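PDB 5BN3: V-type ATP synthase alpha chain from Nanoarchaeum equitans Kin4-M, which belongs to the alpha/beta family of rotary ATPase head subunits and is built around a P-loop nucleotide-binding domain with ADP bound. Local coordinates for residues A[73-77]-A[78-82]; A[406-409]-A[410-413]; A[477-480]-A[481-485]. All coordinates share one frame; numbering follows the deposited sequence.

Interaction 1 of 3, residues A[73-77]-A[78-82]; sequences PGLLA and NIFDG
Gly74 O is approached by the side chains of Asn78 and Phe80. Asn78 ND2 donates a hydrogen bond to Gly74 O at 3.0 Å, moderately bent with an N-H...O angle of 141°; the donor stands above the carbonyl plane, and the oxygen in turn is tilted out of the amide plane. The second visitor is Phe80, whose CZ lies 3.6 Å from Gly74 O. The neighbouring ring carbon CE1 comes within 3.5 Å of Leu75 O; both carbonyl oxygens lie in the ring plane, at its edge, where weakly positive C-H groups probably suit them. The first torsion of Phe80 (chi1 -56°) sets CG beside its own backbone N and opposite the carbonyl carbon, turning the ring edge back toward the turn. There Leu75 meets it nearly at a right angle, CD2 reaching Phe80 CZ at 3.9 Å. Residues Leu75 to Asn78 form a type II beta turn closed by a weak bond from Asn78 N to Leu75 O at 3.3 Å. Ala77 holds the third position of that turn with a positive phi of 65°, as type II geometry requires. Gly74 also has positive phi, in a conformation where the absence of a side chain spares a collision with Pro73 O. The side chain of Asn78 lies about 7 Å from a bound magnesium ion, too far to coordinate it directly. Glu137 accepts a hydrogen bond from Gly74 N. From the second half of the turn onward, Ala77, Asn78 and Phe80 pair by backbone bonds with strand 280-285, parallel to strand 79-80 in the mixed sheet; Leu75 and Leu76 rest on Ile281, while Ile79 packs against Leu87 of helix 87-94.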
loop_
_atom_site.group_PDB
_atom_site.type_symbol
_atom_site.label_atom_id
_atom_site.label_comp_id
_atom_site.label_asym_id
_atom_site.label_seq_id
_atom_site.Cartn_x
_atom_site.Cartn_y
_atom_site.Cartn_z
ATOM N N PRO A 73 -48.502 -10.168 -17.335
ATOM C CA PRO A 73 -48.749 -8.943 -18.105
ATOM C C PRO A 73 -48.783 -7.718 -17.196
ATOM O O PRO A 73 -49.391 -7.770 -16.124
ATOM C CB PRO A 73 -50.138 -9.184 -18.705
ATOM C CG PRO A 73 -50.265 -10.671 -18.771
ATOM C CD PRO A 73 -49.557 -11.174 -17.545
ATOM N N GLY A 74 -48.131 -6.637 -17.617
ATOM C CA GLY A 74 -48.076 -5.425 -16.818
ATOM C C GLY A 74 -46.669 -4.938 -16.514
ATOM O O GLY A 74 -46.492 -3.852 -15.962
ATOM N N LEU A 75 -45.669 -5.738 -16.876
ATOM C CA LEU A 75 -44.271 -5.388 -16.630
ATOM C C LEU A 75 -43.700 -4.535 -17.760
ATOM O O LEU A 75 -42.971 -3.573 -17.517
ATOM C CB LEU A 75 -43.426 -6.655 -16.471
ATOM C CG LEU A 75 -43.704 -7.543 -15.257
ATOM C CD1 LEU A 75 -42.900 -8.830 -15.337
ATOM C CD2 LEU A 75 -43.376 -6.802 -13.978
ATOM N N LEU A 76 -44.043 -4.893 -18.994
ATOM C CA LEU A 76 -43.478 -4.244 -20.179
ATOM C C LEU A 76 -43.807 -2.753 -20.260
ATOM O O LEU A 76 -44.917 -2.331 -19.921
ATOM C CB LEU A 76 -43.936 -4.959 -21.456
ATOM C CG LEU A 76 -43.475 -6.410 -21.600
ATOM C CD1 LEU A 76 -43.968 -7.028 -22.901
ATOM C CD2 LEU A 76 -41.967 -6.470 -21.532
ATOM N N ALA A 77 -42.820 -1.970 -20.700
ATOM C CA ALA A 77 -42.945 -0.521 -20.871
ATOM C C ALA A 77 -43.159 0.249 -19.572
ATOM O O ALA A 77 -43.530 1.424 -19.600
ATOM C CB ALA A 77 -44.042 -0.182 -21.886
ATOM N N ASN A 78 -42.913 -0.404 -18.441
ATOM C CA ASN A 78 -43.088 0.242 -17.142
ATOM C C ASN A 78 -41.799 0.307 -16.328
ATOM O O ASN A 78 -40.848 -0.433 -16.587
ATOM C CB ASN A 78 -44.194 -0.454 -16.343
ATOM C CG ASN A 78 -45.580 -0.086 -16.831
ATOM O OD1 ASN A 78 -45.921 1.094 -16.928
ATOM N ND2 ASN A 78 -46.382 -1.093 -17.155
ATOM N N ILE A 79 -41.776 1.202 -15.343
ATOM C CA ILE A 79 -40.617 1.357 -14.468
ATOM C C ILE A 79 -40.963 0.997 -13.023
ATOM O O ILE A 79 -41.992 1.421 -12.491
ATOM C CB ILE A 79 -40.019 2.783 -14.567
ATOM C CG1 ILE A 79 -38.812 2.938 -13.637
ATOM C CG2 ILE A 79 -41.076 3.843 -14.279
ATOM C CD1 ILE A 79 -38.070 4.253 -13.821
ATOM N N PHE A 80 -40.107 0.196 -12.399
ATOM C CA PHE A 80 -40.351 -0.282 -11.042
ATOM C C PHE A 80 -39.145 0.020 -10.163
ATOM O O PHE A 80 -38.051 0.258 -10.676
ATOM C CB PHE A 80 -40.610 -1.790 -11.061
ATOM C CG PHE A 80 -41.734 -2.202 -11.971
ATOM C CD1 PHE A 80 -41.499 -2.463 -13.314
ATOM C CD2 PHE A 80 -43.026 -2.332 -11.482
ATOM C CE1 PHE A 80 -42.530 -2.841 -14.152
ATOM C CE2 PHE A 80 -44.064 -2.712 -12.317
ATOM C CZ PHE A 80 -43.815 -2.967 -13.654
ATOM N N ASP A 81 -39.337 0.016 -8.845
ATOM C CA ASP A 81 -38.208 0.171 -7.931
ATOM C C ASP A 81 -37.566 -1.186 -7.654
ATOM O O ASP A 81 -37.971 -2.192 -8.240
ATOM C CB ASP A 81 -38.617 0.894 -6.636
ATOM C CG ASP A 81 -39.469 0.034 -5.709
ATOM O OD1 ASP A 81 -39.927 -1.054 -6.117
ATOM O OD2 ASP A 81 -39.695 0.463 -4.555
ATOM N N GLY A 82 -36.573 -1.219 -6.768
ATOM C CA GLY A 82 -35.856 -2.449 -6.476
ATOM C C GLY A 82 -36.717 -3.574 -5.927
ATOM O O GLY A 82 -36.348 -4.747 -6.025
#

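Interaction 2 of 3, residues A[406-409]-A[410-413]; sequences SKLA and YKRH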
loop_
_atom_site.group_PDB
_atom_site.type_symbol
_atom_site.label_atom_id
_atom_site.label_comp_id
_atom_site.label_asym_id
_atom_site.label_seq_id
_atom_site.Cartn_x
_atom_site.Cartn_y
_atom_site.Cartn_z
ATOM N N SER A 406 -9.636 5.293 -19.971
ATOM C CA SER A 406 -9.535 6.715 -19.648
ATOM C C SER A 406 -8.940 7.535 -20.783
ATOM O O SER A 406 -9.424 8.623 -21.089
ATOM C CB SER A 406 -8.671 6.915 -18.402
ATOM O OG SER A 406 -9.275 6.348 -17.258
ATOM N N LYS A 407 -7.885 7.008 -21.395
ATOM C CA LYS A 407 -7.161 7.723 -22.441
ATOM C C LYS A 407 -8.023 7.989 -23.676
ATOM O O LYS A 407 -7.948 9.065 -24.270
ATOM C CB LYS A 407 -5.888 6.958 -22.828
ATOM C CG LYS A 407 -4.845 6.848 -21.714
ATOM C CD LYS A 407 -5.068 5.637 -20.804
ATOM C CE LYS A 407 -4.578 4.337 -21.437
ATOM N NZ LYS A 407 -4.747 3.163 -20.527
ATOM N N LEU A 408 -8.840 7.012 -24.056
ATOM C CA LEU A 408 -9.757 7.176 -25.181
ATOM C C LEU A 408 -10.881 8.155 -24.844
ATOM O O LEU A 408 -11.190 9.047 -25.630
ATOM C CB LEU A 408 -10.333 5.820 -25.601
ATOM C CG LEU A 408 -9.325 4.820 -26.173
ATOM C CD1 LEU A 408 -9.958 3.454 -26.351
ATOM C CD2 LEU A 408 -8.777 5.322 -27.498
ATOM N N ALA A 409 -11.486 7.988 -23.671
ATOM C CA ALA A 409 -12.548 8.886 -23.221
ATOM C C ALA A 409 -12.041 10.324 -23.128
ATOM O O ALA A 409 -12.747 11.266 -23.494
ATOM C CB ALA A 409 -13.092 8.425 -21.880
ATOM N N TYR A 410 -10.816 10.470 -22.630
ATOM C CA TYR A 410 -10.119 11.752 -22.532
ATOM C C TYR A 410 -10.189 12.542 -23.838
ATOM O O TYR A 410 -10.504 13.735 -23.837
ATOM C CB TYR A 410 -8.657 11.484 -22.145
ATOM C CG TYR A 410 -7.795 12.699 -21.887
ATOM C CD1 TYR A 410 -7.825 13.349 -20.659
ATOM C CD2 TYR A 410 -6.915 13.168 -22.854
ATOM C CE1 TYR A 410 -7.023 14.451 -20.413
ATOM C CE2 TYR A 410 -6.107 14.267 -22.615
ATOM C CZ TYR A 410 -6.168 14.904 -21.394
ATOM O OH TYR A 410 -5.371 15.998 -21.151
ATOM N N LYS A 411 -9.910 11.871 -24.951
ATOM C CA LYS A 411 -9.909 12.531 -26.255
ATOM C C LYS A 411 -11.212 12.323 -27.025
ATOM O O LYS A 411 -11.257 12.499 -28.245
ATOM C CB LYS A 411 -8.709 12.074 -27.089
ATOM C CG LYS A 411 -8.700 10.596 -27.439
ATOM C CD LYS A 411 -7.389 10.225 -28.122
ATOM C CE LYS A 411 -7.450 8.831 -28.734
ATOM N NZ LYS A 411 -6.167 8.452 -29.399
ATOM N N ARG A 412 -12.265 11.951 -26.302
ATOM C CA ARG A 412 -13.610 11.815 -26.870
ATOM C C ARG A 412 -13.719 10.752 -27.970
ATOM O O ARG A 412 -14.451 10.915 -28.949
ATOM C CB ARG A 412 -14.156 13.172 -27.338
ATOM C CG ARG A 412 -14.825 13.994 -26.226
ATOM C CD ARG A 412 -13.887 14.282 -25.069
ATOM N NE ARG A 412 -14.535 15.026 -23.991
ATOM C CZ ARG A 412 -13.919 15.408 -22.877
ATOM N NH1 ARG A 412 -12.641 15.116 -22.694
ATOM N NH2 ARG A 412 -14.580 16.080 -21.946
ATOM N N HIS A 413 -12.991 9.658 -27.779
ATOM C CA HIS A 413 -13.119 8.467 -28.607
ATOM C C HIS A 413 -14.129 7.538 -27.934
ATOM O O HIS A 413 -13.795 6.838 -26.972
ATOM C CB HIS A 413 -11.743 7.802 -28.730
ATOM C CG HIS A 413 -11.748 6.468 -29.409
ATOM N ND1 HIS A 413 -10.955 6.193 -30.509
ATOM C CD2 HIS A 413 -12.390 5.311 -29.122
ATOM C CE1 HIS A 413 -11.134 4.946 -30.878
ATOM N NE2 HIS A 413 -12.003 4.381 -30.055
#
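Leu408 CD2 sits over one face of the His413 imidazole, 3.8 Å from the ring centroid and shifted toward the rim, a CH-pi contact. The two side chains run alongside each other in the same direction; CG of His413 lies opposite its backbone N (chi1 173°), which brings the ring beside the leucine. Lys411 CE approaches the same methyl, CD2 of Leu408, at 3.9 Å. Arg412 presents the edge of its guanidinium to Tyr410 O, with NH1 bonding that oxygen in plane at 2.8 Å. In the neighbouring chain of NEQ263, Leu321 O and Ser323 O also accept bonds from this guanidinium, so Arg412 links the helix end to the adjacent subunit. The last regular turn closes with Tyr410 N on Ser406 O at 2.8 Å. Lys411 N then makes weak bonds to both Lys407 O and Leu408 O as the backbone departs from helical geometry. Two backbone bonds, one within the other, finish the helix: His413 N to Leu408 O at 2.9 Å, fairly straight at 162°, and Arg412 N to Ala409 O at 2.9 Å. With Arg412 at positive phi as the C-prime residue, helix 406-410 ends in a Schellman motif.

Interaction 3 of 3, residues A[477-480]-A[481-485]; sequences YLHM and GRIIR
Ile483 CD1 touches two side chains of the preceding turn of the helix. It lies over one face of the His479 ring, 4.1 Å from NE2, and equally 4.1 Å from Met480 SD. Its CG1 branch is turned back along the helix (chi1 -63°), resting 3.3 Å from His479 O. Ile484 repeats this one residue on, with CG1 at 3.3 Å from Met480 O. The bend at chi2 (-55°) brings the sulfur of Met480 round to the isoleucine; the further bend at chi3 turns only CE. Behind these contacts stands the regular i to i+4 ladder: Gly481 N bonds Tyr477 O at 2.9 Å, Arg482 N bonds Leu478 O, Ile483 N bonds His479 O, and Ile484 N bonds Met480 O at 2.9 Å with an angle of 161°. A second shell fixes the polar ends. His479 NE2 is hydrogen-bonded to Tyr516 OH, and its ring meets His538 edge-to-face, which should restrict rotation of the imidazole. The long, extended side chain of Arg482 reaches a salt bridge with Glu539, and Arg485 pairs with Glu455; the guanidinium of Arg485 also lays one face over Arg482 CA. Met480 and Ile483 both reach Tyr516 of helix 503-523, Ile483 also touches helix 537-542, and Ile484 meets Phe448 of helix 441-458. Helix 472-489 thus turns apolar side chains inward and pairs its arginines with acids on neighbouring helices, as expected for a helix within the helical C-terminal domain of V- and A-type subunits.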
loop_
_atom_site.group_PDB
_atom_site.type_symbol
_atom_site.label_atom_id
_atom_site.label_comp_id
_atom_site.label_asym_id
_atom_site.label_seq_id
_atom_site.Cartn_x
_atom_site.Cartn_y
_atom_site.Cartn_z
ATOM N N TYR A 477 0.711 2.108 -41.043
ATOM C CA TYR A 477 -0.026 1.538 -39.920
ATOM C C TYR A 477 -0.688 2.626 -39.079
ATOM O O TYR A 477 -1.772 2.429 -38.530
ATOM C CB TYR A 477 0.887 0.650 -39.066
ATOM C CG TYR A 477 1.253 -0.648 -39.744
ATOM C CD1 TYR A 477 0.316 -1.660 -39.891
ATOM C CD2 TYR A 477 2.530 -0.863 -40.243
ATOM C CE1 TYR A 477 0.636 -2.849 -40.513
ATOM C CE2 TYR A 477 2.862 -2.052 -40.868
ATOM C CZ TYR A 477 1.909 -3.041 -41.000
ATOM O OH TYR A 477 2.224 -4.229 -41.619
ATOM N N LEU A 478 -0.031 3.779 -38.987
ATOM C CA LEU A 478 -0.605 4.934 -38.310
ATOM C C LEU A 478 -1.753 5.492 -39.147
ATOM O O LEU A 478 -2.734 6.010 -38.615
ATOM C CB LEU A 478 0.462 6.010 -38.097
ATOM C CG LEU A 478 1.785 5.534 -37.491
ATOM C CD1 LEU A 478 2.757 6.690 -37.295
ATOM C CD2 LEU A 478 1.541 4.813 -36.179
ATOM N N HIS A 479 -1.617 5.372 -40.463
ATOM C CA HIS A 479 -2.630 5.841 -41.400
ATOM C C HIS A 479 -3.887 4.982 -41.314
ATOM O O HIS A 479 -4.987 5.496 -41.110
ATOM C CB HIS A 479 -2.076 5.812 -42.825
ATOM C CG HIS A 479 -2.972 6.438 -43.838
ATOM N ND1 HIS A 479 -3.366 7.763 -43.775
ATOM C CD2 HIS A 479 -3.557 5.936 -44.953
ATOM C CE1 HIS A 479 -4.149 8.040 -44.795
ATOM N NE2 HIS A 479 -4.281 6.944 -45.531
ATOM N N MET A 480 -3.715 3.673 -41.474
ATOM C CA MET A 480 -4.831 2.733 -41.423
ATOM C C MET A 480 -5.432 2.633 -40.024
ATOM O O MET A 480 -6.643 2.458 -39.872
ATOM C CB MET A 480 -4.388 1.343 -41.883
ATOM C CG MET A 480 -3.914 1.281 -43.322
ATOM S SD MET A 480 -5.140 1.903 -44.485
ATOM C CE MET A 480 -6.531 0.840 -44.101
ATOM N N GLY A 481 -4.579 2.735 -39.008
ATOM C CA GLY A 481 -5.024 2.696 -37.627
ATOM C C GLY A 481 -5.967 3.842 -37.321
ATOM O O GLY A 481 -6.981 3.656 -36.649
ATOM N N ARG A 482 -5.631 5.027 -37.824
ATOM C CA ARG A 482 -6.481 6.203 -37.660
ATOM C C ARG A 482 -7.839 6.011 -38.335
ATOM O O ARG A 482 -8.873 6.415 -37.798
ATOM C CB ARG A 482 -5.782 7.452 -38.212
ATOM C CG ARG A 482 -6.656 8.705 -38.204
ATOM C CD ARG A 482 -5.928 9.927 -38.754
ATOM N NE ARG A 482 -6.787 11.112 -38.771
ATOM C CZ ARG A 482 -7.420 11.563 -39.851
ATOM N NH1 ARG A 482 -7.287 10.934 -41.010
ATOM N NH2 ARG A 482 -8.182 12.646 -39.772
ATOM N N ILE A 483 -7.827 5.388 -39.512
ATOM C CA ILE A 483 -9.051 5.127 -40.264
ATOM C C ILE A 483 -9.963 4.148 -39.524
ATOM O O ILE A 483 -11.176 4.348 -39.449
ATOM C CB ILE A 483 -8.735 4.569 -41.668
ATOM C CG1 ILE A 483 -7.946 5.595 -42.487
ATOM C CG2 ILE A 483 -10.011 4.202 -42.404
ATOM C CD1 ILE A 483 -7.573 5.107 -43.871
ATOM N N ILE A 484 -9.369 3.089 -38.984
ATOM C CA ILE A 484 -10.118 2.090 -38.230
ATOM C C ILE A 484 -10.691 2.695 -36.946
ATOM O O ILE A 484 -11.852 2.459 -36.605
ATOM C CB ILE A 484 -9.231 0.865 -37.904
ATOM C CG1 ILE A 484 -8.864 0.124 -39.195
ATOM C CG2 ILE A 484 -9.939 -0.075 -36.941
ATOM C CD1 ILE A 484 -7.691 -0.830 -39.054
ATOM N N ARG A 485 -9.880 3.483 -36.244
ATOM C CA ARG A 485 -10.317 4.122 -35.006
ATOM C C ARG A 485 -11.403 5.172 -35.236
ATOM O O ARG A 485 -12.445 5.141 -34.583
ATOM C CB ARG A 485 -9.126 4.738 -34.262
ATOM C CG ARG A 485 -8.232 3.718 -33.564
ATOM C CD ARG A 485 -7.108 4.381 -32.771
ATOM N NE ARG A 485 -6.056 4.927 -33.627
ATOM C CZ ARG A 485 -5.945 6.210 -33.950
ATOM N NH1 ARG A 485 -6.819 7.091 -33.485
ATOM N NH2 ARG A 485 -4.957 6.617 -34.734
#

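Along the chain the three contacts follow in order. Interaction 1 leads into strand 79-80, which belongs to the mixed sheet of the nucleotide-binding core and pairs parallel with strand 280-285. Interaction 2 ends helix 406-410 late in the nucleotide-binding range, on the other side of the chain's centre, its centre about 35 Å from that of interaction 1. Interaction 3 belongs to the helical C-terminal domain, its centre about 45 Å from that of interaction 1 but about 16 Å from that of interaction 2. Those last two touch: His413 CE1 packs 3.9 Å from Arg485 O, bringing the loop that ends helix 406-410 into packing contact with helix 472-489, and so the nucleotide-binding and C-terminal family regions together.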